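Local coordinates for microcin B17-processing protein McbD (Escherichia coli str. K-12 substr. MG1655, PDB 6GRH), which serves as the YcaO-family subunit of microcin B17 synthetase and is needed to process the inactive precursor McbA into the active DNA gyrase poison, at residues 183-189 with 211-217; 225-229 with 254-259. The protein carries 1 engineered substitution. One frame throughout, in Å; residues are numbered along the deposited sequence. Where two conformers were deposited one is given.

In the fold
Both contacts belong to one mixed β-sheet of the YcaO region, and their centres lie 9 Å apart. Contact 1 pairs strand 182-187 with strand 210-215; contact 2 lays helix 251-275 against the next strand of the sheet, 224-231. Backbone bonds probably join them directly, with F214 O 2.8 Å from L227 N and R212 O 2.8 Å from L229 N. On the helix-covered face, I213 CG2 of contact 1 meets V226 CG1 of contact 2 at 3.7 Å, so the apolar layer runs from one contact into the other. Neither contact is touched by another protein chain of the octameric assembly: both are internal to McbD.

Contact 1 (183-189 with 211-217); sequences ANTEISS and IRIFDIT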
loop_
_atom_site.group_PDB
_atom_site.type_symbol
_atom_site.label_atom_id
_atom_site.label_comp_id
_atom_site.label_asym_id
_atom_site.label_seq_id
_atom_site.Cartn_x
_atom_site.Cartn_y
_atom_site.Cartn_z
ATOM N N ALA E 183 21.372 -5.597 -55.733
ATOM C CA ALA E 183 20.720 -6.369 -54.674
ATOM C C ALA E 183 20.441 -7.767 -55.197
ATOM O O ALA E 183 20.387 -7.988 -56.413
ATOM C CB ALA E 183 19.420 -5.690 -54.275
ATOM N N ASN E 184 20.250 -8.724 -54.298
ATOM C CA ASN E 184 19.983 -10.106 -54.732
ATOM C C ASN E 184 18.537 -10.291 -55.155
ATOM O O ASN E 184 18.261 -10.825 -56.223
ATOM C CB ASN E 184 20.342 -11.104 -53.639
ATOM C CG ASN E 184 21.777 -10.952 -53.181
ATOM O OD1 ASN E 184 22.704 -11.012 -53.989
ATOM N ND2 ASN E 184 21.964 -10.708 -51.889
ATOM N N THR E 185 17.615 -9.820 -54.331
ATOM C CA THR E 185 16.197 -10.003 -54.592
ATOM C C THR E 185 15.419 -8.930 -53.855
ATOM O O THR E 185 15.947 -8.275 -52.946
ATOM C CB THR E 185 15.729 -11.395 -54.116
ATOM O OG1 THR E 185 14.617 -11.844 -54.906
ATOM C CG2 THR E 185 15.338 -11.353 -52.656
ATOM N N GLU E 186 14.172 -8.753 -54.274
ATOM C CA GLU E 186 13.223 -7.882 -53.595
ATOM C C GLU E 186 12.189 -8.781 -52.877
ATOM O O GLU E 186 11.709 -9.758 -53.448
ATOM C CB GLU E 186 12.533 -6.947 -54.590
ATOM C CG GLU E 186 11.565 -5.979 -53.914
ATOM C CD GLU E 186 10.934 -4.976 -54.847
ATOM O OE1 GLU E 186 11.446 -4.775 -55.975
ATOM O OE2 GLU E 186 9.934 -4.346 -54.416
ATOM N N ILE E 187 11.855 -8.437 -51.640
ATOM C CA ILE E 187 10.768 -9.084 -50.894
ATOM C C ILE E 187 9.526 -8.240 -51.074
ATOM O O ILE E 187 9.610 -7.015 -50.995
ATOM C CB ILE E 187 11.032 -9.138 -49.381
ATOM C CG1 ILE E 187 12.395 -9.745 -49.064
ATOM C CG2 ILE E 187 9.906 -9.866 -48.657
ATOM C CD1 ILE E 187 12.645 -11.066 -49.709
ATOM N N SER E 188 8.376 -8.883 -51.258
ATOM C CA SER E 188 7.147 -8.154 -51.536
ATOM C C SER E 188 6.892 -7.092 -50.488
ATOM O O SER E 188 6.998 -7.349 -49.282
ATOM C CB SER E 188 5.933 -9.068 -51.568
ATOM O OG SER E 188 4.766 -8.292 -51.760
ATOM N N SER E 189 6.545 -5.901 -50.962
ATOM C CA SER E 189 6.250 -4.787 -50.084
ATOM C C SER E 189 4.933 -5.036 -49.335
ATOM O O SER E 189 4.740 -4.465 -48.278
ATOM C CB SER E 189 6.218 -3.480 -50.862
ATOM O OG SER E 189 5.304 -3.575 -51.922
ATOM N N ILE E 211 7.019 1.523 -49.184
ATOM C CA ILE E 211 8.236 0.821 -48.793
ATOM C C ILE E 211 8.780 -0.095 -49.879
ATOM O O ILE E 211 8.025 -0.603 -50.722
ATOM C CB ILE E 211 8.045 -0.013 -47.514
ATOM C CG1 ILE E 211 6.984 -1.101 -47.728
ATOM C CG2 ILE E 211 7.665 0.891 -46.343
ATOM C CD1 ILE E 211 6.976 -2.155 -46.651
ATOM N N ARG E 212 10.090 -0.314 -49.813
ATOM C CA ARG E 212 10.773 -1.321 -50.590
ATOM C C ARG E 212 11.657 -2.134 -49.647
ATOM O O ARG E 212 12.254 -1.592 -48.718
ATOM C CB ARG E 212 11.606 -0.677 -51.703
ATOM C CG ARG E 212 10.827 0.191 -52.704
ATOM C CD ARG E 212 9.812 -0.553 -53.567
ATOM N NE ARG E 212 10.435 -1.434 -54.565
ATOM C CZ ARG E 212 11.042 -1.030 -55.685
ATOM N NH1 ARG E 212 11.108 0.256 -56.002
ATOM N NH2 ARG E 212 11.583 -1.929 -56.510
ATOM N N ILE E 213 11.720 -3.440 -49.884
ATOM C CA ILE E 213 12.500 -4.364 -49.062
ATOM C C ILE E 213 13.431 -5.146 -49.993
ATOM O O ILE E 213 12.966 -5.858 -50.860
ATOM C CB ILE E 213 11.592 -5.358 -48.325
ATOM C CG1 ILE E 213 10.511 -4.623 -47.521
ATOM C CG2 ILE E 213 12.430 -6.283 -47.436
ATOM C CD1 ILE E 213 9.482 -5.538 -46.878
ATOM N N PHE E 214 14.732 -5.019 -49.781
ATOM C CA PHE E 214 15.721 -5.668 -50.589
ATOM C C PHE E 214 16.634 -6.565 -49.740
ATOM O O PHE E 214 17.050 -6.177 -48.656
ATOM C CB PHE E 214 16.571 -4.606 -51.295
ATOM C CG PHE E 214 15.805 -3.731 -52.252
ATOM C CD1 PHE E 214 15.028 -4.284 -53.259
ATOM C CD2 PHE E 214 15.896 -2.344 -52.173
ATOM C CE1 PHE E 214 14.338 -3.475 -54.162
ATOM C CE2 PHE E 214 15.214 -1.532 -53.078
ATOM C CZ PHE E 214 14.436 -2.101 -54.068
ATOM N N ASP E 215 16.934 -7.760 -50.244
ATOM C CA ASP E 215 18.040 -8.565 -49.738
ATOM C C ASP E 215 19.321 -8.053 -50.416
ATOM O O ASP E 215 19.498 -8.258 -51.622
ATOM C CB ASP E 215 17.800 -10.050 -50.052
ATOM C CG ASP E 215 18.857 -10.971 -49.442
ATOM O OD1 ASP E 215 20.071 -10.730 -49.628
ATOM O OD2 ASP E 215 18.478 -11.961 -48.788
ATOM N N ILE E 216 20.197 -7.390 -49.645
ATOM C CA ILE E 216 21.458 -6.847 -50.159
ATOM C C ILE E 216 22.692 -7.619 -49.670
ATOM O O ILE E 216 23.798 -7.121 -49.796
ATOM C CB ILE E 216 21.631 -5.343 -49.820
ATOM C CG1 ILE E 216 21.616 -5.107 -48.301
ATOM C CG2 ILE E 216 20.553 -4.512 -50.500
ATOM C CD1 ILE E 216 22.333 -3.839 -47.886
ATOM N N THR E 217 22.512 -8.837 -49.148
ATOM C CA THR E 217 23.613 -9.640 -48.623
ATOM C C THR E 217 24.813 -9.665 -49.577
ATOM O O THR E 217 24.612 -9.837 -50.763
ATOM C CB THR E 217 23.144 -11.086 -48.463
ATOM O OG1 THR E 217 21.859 -11.083 -47.837
ATOM C CG2 THR E 217 24.147 -11.906 -47.648
HETATM O O HOH W 1 9.518 -4.432 -51.621
#
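Two antiparallel strands of the mixed sheet meet here, 182-187 lying between 210-215 and the short strand 307-308, with the chain between them passing through helix 196-208. The pairing is irregular. D215 N donates to T185 O (2.9 Å) and I187 N to I213 O (2.9 Å), while E186 and F214 face each other as a non-hydrogen-bonded pair, CA to CA 4.5 Å. Towards the end at I187 the strands are bridged by water 1, which accepts from I213 N (3.0 Å) and donates to I187 O (2.7 Å) and E186 OE2 (2.8 Å). At the other end, N184 N reaches D215 O (2.8 Å) and N184 ND2 donates to D215 OD1 (2.9 Å) and T217 O (3.0 Å). D215 OD1 also accepts from T217 N (3.1 Å), an Asx turn where strand 210-215 ends, and D215 OD2 bonds to H224. On the face of E186 and F214, a two-pronged salt bridge joins R212 NH2 to E186 OE1 (2.9 Å) and R212 NE to E186 OE2 (3.0 Å). I187 CB and I213 CG2 pack at 3.7 Å on the opposite face. The E186-R212 salt bridge, the N184 amide with the D215 carboxylate, and a water thus supplement a sparse set of backbone bonds, and T185 N is left buried without a partner.

Contact 2 (225-229 with 254-259); sequences AVLTL and ALCKSV
This is a buried helix-on-sheet contact: helix 251-275 lies across one face of the mixed sheet and rests on strand 224-231. Residues 225-229 are in β conformation, phi about -100 to -130° and psi about 115 to 140°, and 254-259 form a regular α-helical turn and a half, phi/psi about -60/-45°. The two segments run roughly the same way, at a signed crossing angle of -37°, and their axes approach to 7.6 Å. V226 lies nearest L255 (CA to CA 5.7 Å) and T228 nearest S258 (6.2 Å). The CB atoms of V226 and T228 point to the helix, and those of A254 and S258 point back; L227 turns to the other face. V226, with chi1 t, sets CG2 against A254 CB (3.8 Å) and CG1 against L255 CD1 (4.1 Å). T228, chi1 36° in the conformer given, places CG2 4.0 Å from L255 CD1 and 3.9 Å from V259 CG2. T228 OG1 and S258 OG (chi1 t) are hydrogen-bonded at 2.6 Å, either may be the donor, and S258 OG also lies 3.0 Å from V226 O. G244 O of strand 241-248 is a further acceptor within reach, of T228 OG1 and, weakly, of S258 OG. L255 and V259 extend the apolar packing to I213 and helix 196-208 respectively. Small residues one turn apart, A254 and S258, let the helix settle close to the strand. The hydroxyls share one bond, and the second proton has backbone carbonyls, V226 O or G244 O, to go to in this largely apolar contact.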
loop_
_atom_site.group_PDB
_atom_site.type_symbol
_atom_site.label_atom_id
_atom_site.label_comp_id
_atom_site.label_asym_id
_atom_site.label_seq_id
_atom_site.Cartn_x
_atom_site.Cartn_y
_atom_site.Cartn_z
ATOM N N ALA E 225 21.146 -10.092 -45.294
ATOM C CA ALA E 225 21.141 -8.680 -44.897
ATOM C C ALA E 225 19.945 -8.058 -45.569
ATOM O O ALA E 225 19.884 -7.999 -46.789
ATOM C CB ALA E 225 22.406 -7.990 -45.343
ATOM N N VAL E 226 18.972 -7.632 -44.788
ATOM C CA VAL E 226 17.744 -7.100 -45.354
ATOM C C VAL E 226 17.672 -5.603 -45.127
ATOM O O VAL E 226 17.770 -5.160 -43.991
ATOM C CB VAL E 226 16.514 -7.819 -44.774
ATOM C CG1 VAL E 226 15.230 -7.177 -45.272
ATOM C CG2 VAL E 226 16.547 -9.293 -45.189
ATOM N N LEU E 227 17.500 -4.848 -46.215
ATOM C CA LEU E 227 17.424 -3.396 -46.177
ATOM C C LEU E 227 15.979 -3.035 -46.411
ATOM O O LEU E 227 15.405 -3.437 -47.420
ATOM C CB LEU E 227 18.276 -2.781 -47.298
ATOM C CG LEU E 227 18.335 -1.250 -47.369
ATOM C CD1 LEU E 227 19.008 -0.652 -46.163
ATOM C CD2 LEU E 227 19.035 -0.827 -48.655
ATOM N N THR E 228 15.389 -2.307 -45.468
ATOM C CA THR E 228 14.034 -1.788 -45.611
ATOM C C THR E 228 14.166 -0.296 -45.899
ATOM O O THR E 228 14.986 0.393 -45.274
ATOM C CB THR E 228 13.183 -2.011 -44.339
ATOM O OG1 THR E 228 14.009 -1.870 -43.176
ATOM C CG2 THR E 228 12.539 -3.394 -44.330
ATOM N N LEU E 229 13.364 0.188 -46.840
ATOM C CA LEU E 229 13.397 1.579 -47.281
ATOM C C LEU E 229 11.992 2.126 -47.248
ATOM O O LEU E 229 11.044 1.432 -47.616
ATOM C CB LEU E 229 13.943 1.657 -48.705
ATOM C CG LEU E 229 15.411 1.297 -48.892
ATOM C CD1 LEU E 229 15.763 1.358 -50.372
ATOM C CD2 LEU E 229 16.323 2.214 -48.085
ATOM N N ALA E 254 15.880 -11.538 -40.102
ATOM C CA ALA E 254 16.545 -10.337 -40.626
ATOM C C ALA E 254 15.509 -9.287 -41.025
ATOM O O ALA E 254 15.659 -8.108 -40.698
ATOM C CB ALA E 254 17.453 -10.682 -41.801
ATOM N N LEU E 255 14.438 -9.717 -41.686
ATOM C CA LEU E 255 13.388 -8.785 -42.111
ATOM C C LEU E 255 12.718 -8.143 -40.901
ATOM O O LEU E 255 12.514 -6.930 -40.883
ATOM C CB LEU E 255 12.336 -9.460 -43.000
ATOM C CG LEU E 255 11.079 -8.653 -43.376
ATOM C CD1 LEU E 255 11.437 -7.245 -43.829
ATOM C CD2 LEU E 255 10.299 -9.352 -44.479
ATOM N N CYS E 256 12.384 -8.953 -39.893
ATOM C CA CYS E 256 11.734 -8.425 -38.693
ATOM C C CYS E 256 12.608 -7.415 -37.969
ATOM O O CYS E 256 12.148 -6.309 -37.704
ATOM C CB CYS E 256 11.237 -9.552 -37.765
ATOM S SG CYS E 256 9.942 -10.541 -38.567
ATOM N N LYS E 257 13.875 -7.758 -37.718
ATOM C CA LYS E 257 14.799 -6.806 -37.113
ATOM C C LYS E 257 14.943 -5.528 -37.970
ATOM O O LYS E 257 14.916 -4.426 -37.452
ATOM C CB LYS E 257 16.178 -7.440 -36.841
ATOM C CG LYS E 257 16.167 -8.588 -35.814
ATOM C CD LYS E 257 17.427 -8.586 -34.918
ATOM N N SER E 258 15.058 -5.685 -39.282
ATOM C CA SER E 258 15.189 -4.528 -40.188
ATOM C C SER E 258 14.011 -3.536 -40.083
ATOM O O SER E 258 14.207 -2.317 -40.027
ATOM C CB SER E 258 15.340 -4.999 -41.628
ATOM O OG SER E 258 15.525 -3.902 -42.482
ATOM N N VAL E 259 12.802 -4.079 -40.040
ATOM C CA VAL E 259 11.597 -3.269 -39.897
ATOM C C VAL E 259 11.624 -2.465 -38.577
ATOM O O VAL E 259 11.297 -1.272 -38.563
ATOM C CB VAL E 259 10.336 -4.143 -40.020
ATOM C CG1 VAL E 259 9.059 -3.420 -39.604
ATOM C CG2 VAL E 259 10.214 -4.624 -41.444
#